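Local atomic coordinates of phosphate ABC transporter, phosphate-binding protein (Clostridium perfringens, PDB entry 4Q8R), a protein that probably captures phosphate with high affinity outside the membrane and hands it to an ABC-type transporter for uptake. Residues A20-F25 and K222-F227; V74-D79 and D226-E231; S53-A58 and E215-S220. All blocks are in the same frame, centred on the assembly; numbering follows the deposited sequence. Where two conformers were deposited one is given.

Contact 1: A20-F25 and K222-F227; sequences AEAEAF and KSFIDF
F25 packs its ring against both F224 and F227, which meet it from directions roughly at right angles, and the three phenylalanines form an aromatic cluster where the helices 20-25 and 222-227 cross. F224 covers one face of the F25 ring: its CD1 lies 3.6 Å from F25 CD2, offset toward the rim, and its CA is a CH-pi donor 4.0 Å from the F25 centroid, over the face but somewhat off the ring normal. The F25 and F224 rings are tilted by 53°, so they are neither parallel nor perpendicular. F227 comes obliquely to the CD1 side of F25, the two side chains sliding past each other in opposite directions; F227 CB reaches F25 CD1 at 3.6 Å, while F25 CB sits over one face of the F227 ring. S223 brings its CB to the tip of F25, 3.8 Å from CZ.

All three phenylalanines hold CG anti to the backbone N, which sends each ring across to the opposing helix. Beyond the cluster, the F224 rim points at the backbone of E21 and A22, with the E21 peptide carbon near its ring plane. The outer end of F227 meets A24 CB, 3.8 Å from F227 CZ, and, round a corner, the E21 carboxylate. E21 is bent at chi2 (-75°), which brings OE1 to 3.4 Å from F227 CE2, with the carboxylate almost perpendicular to the ring.

The helix axes come to 10.4 Å and their directions differ by 108°, a steep crossing centred on F25 and F224. I34 and I36 of strand 34-38 lie behind A22, and I34 also touches F224. Helix 15-28 connects the parallel strands 6-10 and 34-38, so helix 219-229 packs here against the helix of a beta-alpha-beta crossover, within the alpha/beta fold of the periplasmic binding proteins.

Contact 2: V74-D79 and D226-E231; sequences VEIAYD and DFILSE. With ZN (zinc ion), chain D.
The carbonyl of F227 is a flat group gripped twice by S230: OG donates to F227 O at 2.6 Å, in the carbonyl plane and on a lone pair, and S230 N adds a second bond at 3.1 Å. The F227 ring takes no part in the meeting with the strand and turns instead toward helix 15-28. In the E231 carboxylate, OE2 binds zinc at 2.0 Å, whereas OE1 stays 3.0 Å from the metal; D235 supplies another ligand.

Between the segments the contact is apolar. I228 holds CG2 anti to its backbone N and lays this methyl against I76, 3.7 Å from I76 CB. L229 forks over the strand: CD1 meets V74 CG1 at 3.8 Å, and CD2 drops onto the backbone, 3.5 Å from E75 O. I76 places CG1 in the crowded position between its backbone N and carbonyl carbon, leaving CG2 beside the methyl of I228.

S230 is an N-cap, its OG also bonding G233 N, so helix 219-229 gives way directly to helix 231-239. Q234 of the latter joins both segments through I76 O and I228 O. Strand 71-86 is hydrogen-bonded to strand 205-213, while M18 of helix 15-28 also packs on I76.

Contact 3: S53-A58 and E215-S220; sequences SEIGMA and ENLTES
From CB outward, E54 runs as an extended arm from just before strand 55-58 to the N-terminus of helix 219-229. CG stands anti to the backbone N (chi1 -176°) and passes the loop backbone 3.6 Å from N216 O. With chi2 also anti, the chain carries CD straight on to T218, whose side chain it crosses at about a right angle. At the tip, OE1 is held by two donors of this one residue. T218 OG1 gives its proton to OE1 at 2.7 Å, using the syn lone pair, the one on the side of OE2. T218 N donates at 2.8 Å along a nearly straight line, with an N-H...O angle of 164°, and meets OE1 from above the carboxylate plane. OE2 lies 3.8 Å from the T218 methyl CG2.

The double grip holds OE1 in place, one donor in line with its syn lone pair and the other coming from above the plane. T218 puts OG1 in the crowded position between its backbone N and carbonyl carbon, from where the same oxygen also bonds G221 N. A negative charge placed at a helix N-terminus in this way would probably be stabilised by the helix dipole.

Beside the arm, L217 CD1 packs at 3.7 Å from E54 OE1 and at 4.0 Å from I55 CG1, while Y212 and A210 of strand 205-213 back L217 and I55. Farther along the loops, a water links them: it donates to S53 O at 2.7 Å and accepts from N216 ND2 at 3.0 Å. E54 N is bonded to S7 OG, anchoring the base of the arm at strand 6-10. T218 is thus a classical threonine N-cap, and its hydroxyl relays between the first turn of helix 219-229 and a glutamate just before the interior strand 55-58 of the central sheet.

Overall arrangement
All three contacts are arranged along helix 219-229, the last but one of the chain: contact 3 fixes its N-cap, contact 1 packs its middle on helix 15-28, and contact 2 sets its last turn on strand 71-86. Contacts 1 and 2 lie closest, centres about 9 Å apart; they share D226 and F227 and touch where E21 OE2 is 3.8 Å from I228 CG2. Contact 1 meets contact 3 through I225, whose CD1 is 3.9 Å from I55 CD1, their centres about 12 Å apart. Contacts 2 and 3, about 15 Å apart by centres, do not touch but reach the same sheet. The zinc on E231 and D235 marks the contact 2 end of the row.

Contact 1: A20-F25 and K222-F227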
loop_
_atom_site.group_PDB
_atom_site.type_symbol
_atom_site.label_atom_id
_atom_site.label_comp_id
_atom_site.label_asym_id
_atom_site.label_seq_id
_atom_site.Cartn_x
_atom_site.Cartn_y
_atom_site.Cartn_z
ATOM N N ALA A 20 -13.883 -1.358 -5.805
ATOM C CA ALA A 20 -14.244 -2.181 -6.983
ATOM C C ALA A 20 -14.968 -3.436 -6.546
ATOM O O ALA A 20 -15.975 -3.877 -7.184
ATOM C CB ALA A 20 -12.982 -2.523 -7.762
ATOM N N GLU A 21 -14.488 -4.046 -5.486
ATOM C CA GLU A 21 -15.135 -5.210 -4.902
ATOM C C GLU A 21 -16.545 -4.915 -4.465
ATOM O O GLU A 21 -17.490 -5.711 -4.746
ATOM C CB GLU A 21 -14.328 -5.833 -3.755
ATOM C CG GLU A 21 -12.906 -6.320 -4.075
ATOM C CD GLU A 21 -12.835 -7.634 -4.871
ATOM O OE1 GLU A 21 -13.902 -8.224 -5.207
ATOM O OE2 GLU A 21 -11.693 -8.047 -5.176
ATOM N N ALA A 22 -16.733 -3.774 -3.803
ATOM C CA ALA A 22 -18.029 -3.409 -3.318
ATOM C C ALA A 22 -18.994 -3.203 -4.453
ATOM O O ALA A 22 -20.160 -3.591 -4.365
ATOM C CB ALA A 22 -17.935 -2.147 -2.390
ATOM N N GLU A 23 -18.564 -2.582 -5.526
ATOM C CA GLU A 23 -19.533 -2.272 -6.569
ATOM C C GLU A 23 -19.950 -3.562 -7.234
ATOM O O GLU A 23 -21.112 -3.721 -7.658
ATOM C CB GLU A 23 -18.968 -1.290 -7.599
ATOM C CG GLU A 23 -18.632 0.112 -7.042
ATOM C CD GLU A 23 -19.667 0.745 -6.073
ATOM O OE1 GLU A 23 -19.329 1.538 -5.118
ATOM O OE2 GLU A 23 -20.841 0.501 -6.237
ATOM N N ALA A 24 -19.020 -4.475 -7.380
ATOM C CA ALA A 24 -19.355 -5.748 -8.059
ATOM C C ALA A 24 -20.274 -6.579 -7.150
ATOM O O ALA A 24 -21.212 -7.241 -7.629
ATOM C CB ALA A 24 -18.120 -6.502 -8.447
ATOM N N PHE A 25 -19.972 -6.602 -5.855
ATOM C CA PHE A 25 -20.784 -7.298 -4.884
ATOM C C PHE A 25 -22.233 -6.780 -4.822
ATOM O O PHE A 25 -23.185 -7.587 -4.507
ATOM C CB PHE A 25 -20.104 -7.167 -3.507
ATOM C CG PHE A 25 -20.749 -7.964 -2.421
ATOM C CD1 PHE A 25 -20.731 -9.375 -2.457
ATOM C CD2 PHE A 25 -21.316 -7.318 -1.309
ATOM C CE1 PHE A 25 -21.309 -10.114 -1.413
ATOM C CE2 PHE A 25 -21.876 -8.045 -0.270
ATOM C CZ PHE A 25 -21.872 -9.444 -0.316
ATOM N N LYS A 222 -19.264 -11.493 6.168
ATOM C CA LYS A 222 -18.648 -12.777 5.793
ATOM C C LYS A 222 -18.892 -13.024 4.305
ATOM O O LYS A 222 -17.980 -13.457 3.573
ATOM C CB LYS A 222 -19.187 -13.936 6.651
ATOM C CG LYS A 222 -18.368 -15.238 6.525
ATOM C CD LYS A 222 -19.150 -16.504 6.868
ATOM C CE LYS A 222 -18.602 -17.742 6.160
ATOM N NZ LYS A 222 -19.730 -18.665 5.897
ATOM N N SER A 223 -20.115 -12.722 3.861
ATOM C CA SER A 223 -20.449 -12.790 2.418
ATOM C C SER A 223 -19.579 -11.979 1.533
ATOM O O SER A 223 -19.163 -12.431 0.460
ATOM C CB SER A 223 -21.886 -12.291 2.149
ATOM O OG SER A 223 -22.636 -13.376 2.221
ATOM N N PHE A 224 -19.353 -10.749 1.957
ATOM C CA PHE A 224 -18.467 -9.864 1.219
ATOM C C PHE A 224 -17.040 -10.404 1.134
ATOM O O PHE A 224 -16.470 -10.392 0.062
ATOM C CB PHE A 224 -18.541 -8.447 1.785
ATOM C CG PHE A 224 -17.749 -7.439 1.020
ATOM C CD1 PHE A 224 -17.884 -7.332 -0.374
ATOM C CD2 PHE A 224 -16.875 -6.592 1.670
ATOM C CE1 PHE A 224 -17.136 -6.409 -1.121
ATOM C CE2 PHE A 224 -16.158 -5.672 0.972
ATOM C CZ PHE A 224 -16.239 -5.582 -0.427
ATOM N N ILE A 225 -16.453 -10.865 2.251
ATOM C CA ILE A 225 -15.092 -11.373 2.234
ATOM C C ILE A 225 -15.034 -12.621 1.319
ATOM O O ILE A 225 -14.082 -12.822 0.569
ATOM C CB ILE A 225 -14.674 -11.737 3.630
ATOM C CG1 ILE A 225 -14.496 -10.428 4.458
ATOM C CG2 ILE A 225 -13.406 -12.562 3.604
ATOM C CD1 ILE A 225 -14.165 -10.642 5.916
ATOM N N ASP A 226 -16.033 -13.496 1.422
ATOM C CA ASP A 226 -16.087 -14.695 0.567
ATOM C C ASP A 226 -16.155 -14.289 -0.905
ATOM O O ASP A 226 -15.546 -14.941 -1.775
ATOM C CB ASP A 226 -17.261 -15.603 0.993
ATOM C CG ASP A 226 -16.980 -16.373 2.317
ATOM O OD1 ASP A 226 -15.808 -16.481 2.778
ATOM O OD2 ASP A 226 -17.967 -16.859 2.917
ATOM N N PHE A 227 -16.867 -13.200 -1.199
ATOM C CA PHE A 227 -16.921 -12.732 -2.578
ATOM C C PHE A 227 -15.553 -12.262 -3.061
ATOM O O PHE A 227 -15.151 -12.508 -4.166
ATOM C CB PHE A 227 -17.889 -11.607 -2.727
ATOM C CG PHE A 227 -17.849 -10.988 -4.069
ATOM C CD1 PHE A 227 -18.465 -11.620 -5.139
ATOM C CD2 PHE A 227 -17.166 -9.783 -4.296
ATOM C CE1 PHE A 227 -18.440 -11.034 -6.394
ATOM C CE2 PHE A 227 -17.121 -9.212 -5.554
ATOM C CZ PHE A 227 -17.755 -9.829 -6.608
#

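Contact 2: V74-D79 and D226-E231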
loop_
_atom_site.group_PDB
_atom_site.type_symbol
_atom_site.label_atom_id
_atom_site.label_comp_id
_atom_site.label_asym_id
_atom_site.label_seq_id
_atom_site.Cartn_x
_atom_site.Cartn_y
_atom_site.Cartn_z
ATOM N N VAL A 74 -7.602 -12.249 7.132
ATOM C CA VAL A 74 -7.850 -12.915 5.837
ATOM C C VAL A 74 -7.005 -12.163 4.793
ATOM O O VAL A 74 -7.253 -10.977 4.524
ATOM C CB VAL A 74 -9.345 -12.864 5.431
ATOM C CG1 VAL A 74 -9.551 -13.391 4.049
ATOM C CG2 VAL A 74 -10.169 -13.640 6.411
ATOM N N GLU A 75 -6.064 -12.873 4.184
ATOM C CA GLU A 75 -5.314 -12.315 3.108
ATOM C C GLU A 75 -6.239 -12.251 1.865
ATOM O O GLU A 75 -6.754 -13.298 1.402
ATOM C CB GLU A 75 -4.054 -13.149 2.896
ATOM C CG GLU A 75 -3.064 -12.605 1.925
ATOM C CD GLU A 75 -1.766 -13.461 1.821
ATOM O OE1 GLU A 75 -1.289 -14.015 2.850
ATOM O OE2 GLU A 75 -1.194 -13.573 0.705
ATOM N N ILE A 76 -6.426 -11.061 1.296
ATOM C CA ILE A 76 -7.249 -10.888 0.076
ATOM C C ILE A 76 -6.508 -10.623 -1.246
ATOM O O ILE A 76 -7.077 -10.798 -2.327
ATOM C CB ILE A 76 -8.325 -9.806 0.223
ATOM C CG1 ILE A 76 -7.701 -8.441 0.530
ATOM C CG2 ILE A 76 -9.309 -10.149 1.320
ATOM C CD1 ILE A 76 -8.721 -7.286 0.540
ATOM N N ALA A 77 -5.240 -10.259 -1.129
ATOM C CA ALA A 77 -4.338 -9.935 -2.257
ATOM C C ALA A 77 -2.918 -9.819 -1.721
ATOM O O ALA A 77 -2.713 -9.694 -0.495
ATOM C CB ALA A 77 -4.737 -8.658 -2.966
ATOM N N TYR A 78 -1.951 -9.867 -2.636
ATOM C CA TYR A 78 -0.597 -9.373 -2.338
ATOM C C TYR A 78 -0.403 -8.149 -3.214
ATOM O O TYR A 78 -1.089 -7.981 -4.232
ATOM C CB TYR A 78 0.444 -10.486 -2.502
ATOM C CG TYR A 78 1.419 -10.644 -1.421
ATOM C CD1 TYR A 78 1.085 -11.290 -0.214
ATOM C CD2 TYR A 78 2.747 -10.124 -1.577
ATOM C CE1 TYR A 78 2.050 -11.399 0.806
ATOM C CE2 TYR A 78 3.704 -10.231 -0.577
ATOM C CZ TYR A 78 3.365 -10.855 0.616
ATOM O OH TYR A 78 4.333 -10.912 1.607
ATOM N N ASP A 79 0.491 -7.265 -2.793
ATOM C CA ASP A 79 0.658 -5.968 -3.397
ATOM C C ASP A 79 2.144 -5.564 -3.415
ATOM O O ASP A 79 2.830 -5.598 -2.373
ATOM C CB ASP A 79 -0.129 -4.913 -2.623
ATOM C CG ASP A 79 0.000 -3.512 -3.197
ATOM O OD1 ASP A 79 -0.303 -3.252 -4.373
ATOM O OD2 ASP A 79 0.344 -2.599 -2.448
ATOM N N ASP A 226 -16.033 -13.496 1.422
ATOM C CA ASP A 226 -16.087 -14.695 0.567
ATOM C C ASP A 226 -16.155 -14.289 -0.905
ATOM O O ASP A 226 -15.546 -14.941 -1.775
ATOM C CB ASP A 226 -17.261 -15.603 0.993
ATOM C CG ASP A 226 -16.980 -16.373 2.317
ATOM O OD1 ASP A 226 -15.808 -16.481 2.778
ATOM O OD2 ASP A 226 -17.967 -16.859 2.917
ATOM N N PHE A 227 -16.867 -13.200 -1.199
ATOM C CA PHE A 227 -16.921 -12.732 -2.578
ATOM C C PHE A 227 -15.553 -12.262 -3.061
ATOM O O PHE A 227 -15.151 -12.508 -4.166
ATOM C CB PHE A 227 -17.889 -11.607 -2.727
ATOM C CG PHE A 227 -17.849 -10.988 -4.069
ATOM C CD1 PHE A 227 -18.465 -11.620 -5.139
ATOM C CD2 PHE A 227 -17.166 -9.783 -4.296
ATOM C CE1 PHE A 227 -18.440 -11.034 -6.394
ATOM C CE2 PHE A 227 -17.121 -9.212 -5.554
ATOM C CZ PHE A 227 -17.755 -9.829 -6.608
ATOM N N ILE A 228 -14.841 -11.531 -2.212
ATOM C CA ILE A 228 -13.500 -11.040 -2.581
ATOM C C ILE A 228 -12.548 -12.200 -2.872
ATOM O O ILE A 228 -11.691 -12.134 -3.764
ATOM C CB ILE A 228 -12.915 -10.138 -1.482
ATOM C CG1 ILE A 228 -13.732 -8.877 -1.328
ATOM C CG2 ILE A 228 -11.431 -9.807 -1.786
ATOM C CD1 ILE A 228 -13.287 -8.079 -0.070
ATOM N N LEU A 229 -12.741 -13.310 -2.154
ATOM C CA LEU A 229 -11.891 -14.481 -2.312
ATOM C C LEU A 229 -12.306 -15.396 -3.457
ATOM O O LEU A 229 -11.562 -16.335 -3.819
ATOM C CB LEU A 229 -11.819 -15.316 -1.061
ATOM C CG LEU A 229 -11.204 -14.626 0.154
ATOM C CD1 LEU A 229 -11.368 -15.487 1.380
ATOM C CD2 LEU A 229 -9.741 -14.282 -0.127
ATOM N N SER A 230 -13.493 -15.125 -3.997
ATOM C CA SER A 230 -14.044 -15.886 -5.104
ATOM C C SER A 230 -13.285 -15.624 -6.374
ATOM O O SER A 230 -12.392 -14.697 -6.454
ATOM C CB SER A 230 -15.533 -15.578 -5.290
ATOM O OG SER A 230 -15.783 -14.324 -5.909
ATOM N N GLU A 231 -13.621 -16.426 -7.394
ATOM C CA GLU A 231 -12.926 -16.317 -8.644
ATOM C C GLU A 231 -13.143 -14.867 -9.201
ATOM O O GLU A 231 -12.176 -14.202 -9.659
ATOM C CB GLU A 231 -13.338 -17.502 -9.578
ATOM C CG GLU A 231 -12.345 -17.792 -10.688
ATOM C CD GLU A 231 -12.393 -16.733 -11.750
ATOM O OE1 GLU A 231 -13.519 -16.164 -11.865
ATOM O OE2 GLU A 231 -11.320 -16.482 -12.418
HETATM ZN ZN ZN D . -11.574 -15.158 -13.912
#

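Contact 3: S53-A58 and E215-S220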
loop_
_atom_site.group_PDB
_atom_site.type_symbol
_atom_site.label_atom_id
_atom_site.label_comp_id
_atom_site.label_asym_id
_atom_site.label_seq_id
_atom_site.Cartn_x
_atom_site.Cartn_y
_atom_site.Cartn_z
ATOM N N SER A 53 -15.247 -0.330 13.361
ATOM C CA SER A 53 -15.499 -0.922 12.040
ATOM C C SER A 53 -15.685 -2.422 12.155
ATOM O O SER A 53 -15.027 -3.079 12.964
ATOM C CB SER A 53 -14.312 -0.688 11.105
ATOM O OG SER A 53 -14.064 0.685 10.835
ATOM N N GLU A 54 -16.558 -2.957 11.302
ATOM C CA GLU A 54 -16.754 -4.399 11.205
ATOM C C GLU A 54 -15.559 -5.100 10.605
ATOM O O GLU A 54 -15.204 -6.223 11.003
ATOM C CB GLU A 54 -18.039 -4.690 10.412
ATOM C CG GLU A 54 -18.379 -6.163 10.349
ATOM C CD GLU A 54 -19.710 -6.434 9.698
ATOM O OE1 GLU A 54 -19.905 -7.597 9.314
ATOM O OE2 GLU A 54 -20.549 -5.513 9.565
ATOM N N ILE A 55 -14.967 -4.466 9.593
ATOM C CA ILE A 55 -13.763 -4.965 8.981
ATOM C C ILE A 55 -12.704 -3.867 8.895
ATOM O O ILE A 55 -13.043 -2.774 8.496
ATOM C CB ILE A 55 -14.021 -5.520 7.581
ATOM C CG1 ILE A 55 -15.046 -6.664 7.636
ATOM C CG2 ILE A 55 -12.722 -5.996 6.912
ATOM C CD1 ILE A 55 -15.666 -7.067 6.278
ATOM N N GLY A 56 -11.476 -4.160 9.305
ATOM C CA GLY A 56 -10.317 -3.286 9.038
ATOM C C GLY A 56 -9.583 -3.772 7.790
ATOM O O GLY A 56 -9.441 -4.964 7.560
ATOM N N MET A 57 -9.132 -2.836 6.970
ATOM C CA MET A 57 -8.268 -3.149 5.894
ATOM C C MET A 57 -6.867 -2.697 6.185
ATOM O O MET A 57 -6.651 -1.513 6.578
ATOM C CB MET A 57 -8.845 -2.740 4.555
ATOM C CG MET A 57 -9.121 -1.336 4.287
ATOM S SD MET A 57 -10.223 -1.014 2.841
ATOM C CE MET A 57 -10.180 0.802 3.155
ATOM N N ALA A 58 -5.929 -3.621 6.017
ATOM C CA ALA A 58 -4.504 -3.342 6.284
ATOM C C ALA A 58 -3.628 -3.758 5.109
ATOM O O ALA A 58 -3.903 -4.794 4.405
ATOM C CB ALA A 58 -4.082 -4.061 7.485
ATOM N N GLU A 215 -16.725 -12.138 16.706
ATOM C CA GLU A 215 -17.949 -11.680 17.404
ATOM C C GLU A 215 -18.697 -10.560 16.678
ATOM O O GLU A 215 -19.918 -10.409 16.896
ATOM C CB GLU A 215 -17.709 -11.214 18.855
ATOM C CG GLU A 215 -16.710 -12.039 19.655
ATOM C CD GLU A 215 -15.296 -11.577 19.386
ATOM O OE1 GLU A 215 -14.576 -12.272 18.605
ATOM O OE2 GLU A 215 -14.952 -10.476 19.882
ATOM N N ASN A 216 -17.976 -9.791 15.856
ATOM C CA ASN A 216 -18.537 -8.658 15.127
ATOM C C ASN A 216 -18.868 -8.895 13.675
ATOM O O ASN A 216 -19.646 -8.150 13.095
ATOM C CB ASN A 216 -17.604 -7.456 15.252
ATOM C CG ASN A 216 -17.567 -6.941 16.689
ATOM O OD1 ASN A 216 -18.378 -7.373 17.542
ATOM N ND2 ASN A 216 -16.655 -6.036 16.979
ATOM N N LEU A 217 -18.277 -9.907 13.077
ATOM C CA LEU A 217 -18.475 -10.125 11.647
ATOM C C LEU A 217 -19.872 -10.685 11.361
ATOM O O LEU A 217 -20.208 -11.754 11.804
ATOM C CB LEU A 217 -17.411 -11.061 11.085
ATOM C CG LEU A 217 -17.451 -11.225 9.557
ATOM C CD1 LEU A 217 -17.105 -9.901 8.850
ATOM C CD2 LEU A 217 -16.498 -12.314 9.174
ATOM N N THR A 218 -20.671 -9.937 10.631
ATOM C CA THR A 218 -22.022 -10.338 10.257
ATOM C C THR A 218 -22.056 -11.293 9.095
ATOM O O THR A 218 -21.052 -11.465 8.392
ATOM C CB THR A 218 -22.886 -9.119 9.878
ATOM O OG1 THR A 218 -22.383 -8.504 8.706
ATOM C CG2 THR A 218 -22.951 -8.110 11.055
ATOM N N GLU A 219 -23.224 -11.898 8.870
ATOM C CA GLU A 219 -23.342 -12.792 7.711
ATOM C C GLU A 219 -23.062 -11.967 6.429
ATOM O O GLU A 219 -22.390 -12.445 5.533
ATOM C CB GLU A 219 -24.673 -13.555 7.697
ATOM C CG GLU A 219 -25.879 -12.636 7.682
ATOM C CD GLU A 219 -27.195 -13.342 7.410
ATOM O OE1 GLU A 219 -27.165 -14.453 6.811
ATOM O OE2 GLU A 219 -28.245 -12.764 7.777
ATOM N N SER A 220 -23.539 -10.734 6.355
ATOM C CA SER A 220 -23.205 -9.843 5.192
ATOM C C SER A 220 -21.720 -9.563 5.041
ATOM O O SER A 220 -21.177 -9.621 3.951
ATOM C CB SER A 220 -23.957 -8.515 5.235
ATOM O OG SER A 220 -25.366 -8.696 5.250
HETATM O O HOH W 1 -14.772 -4.818 15.020
#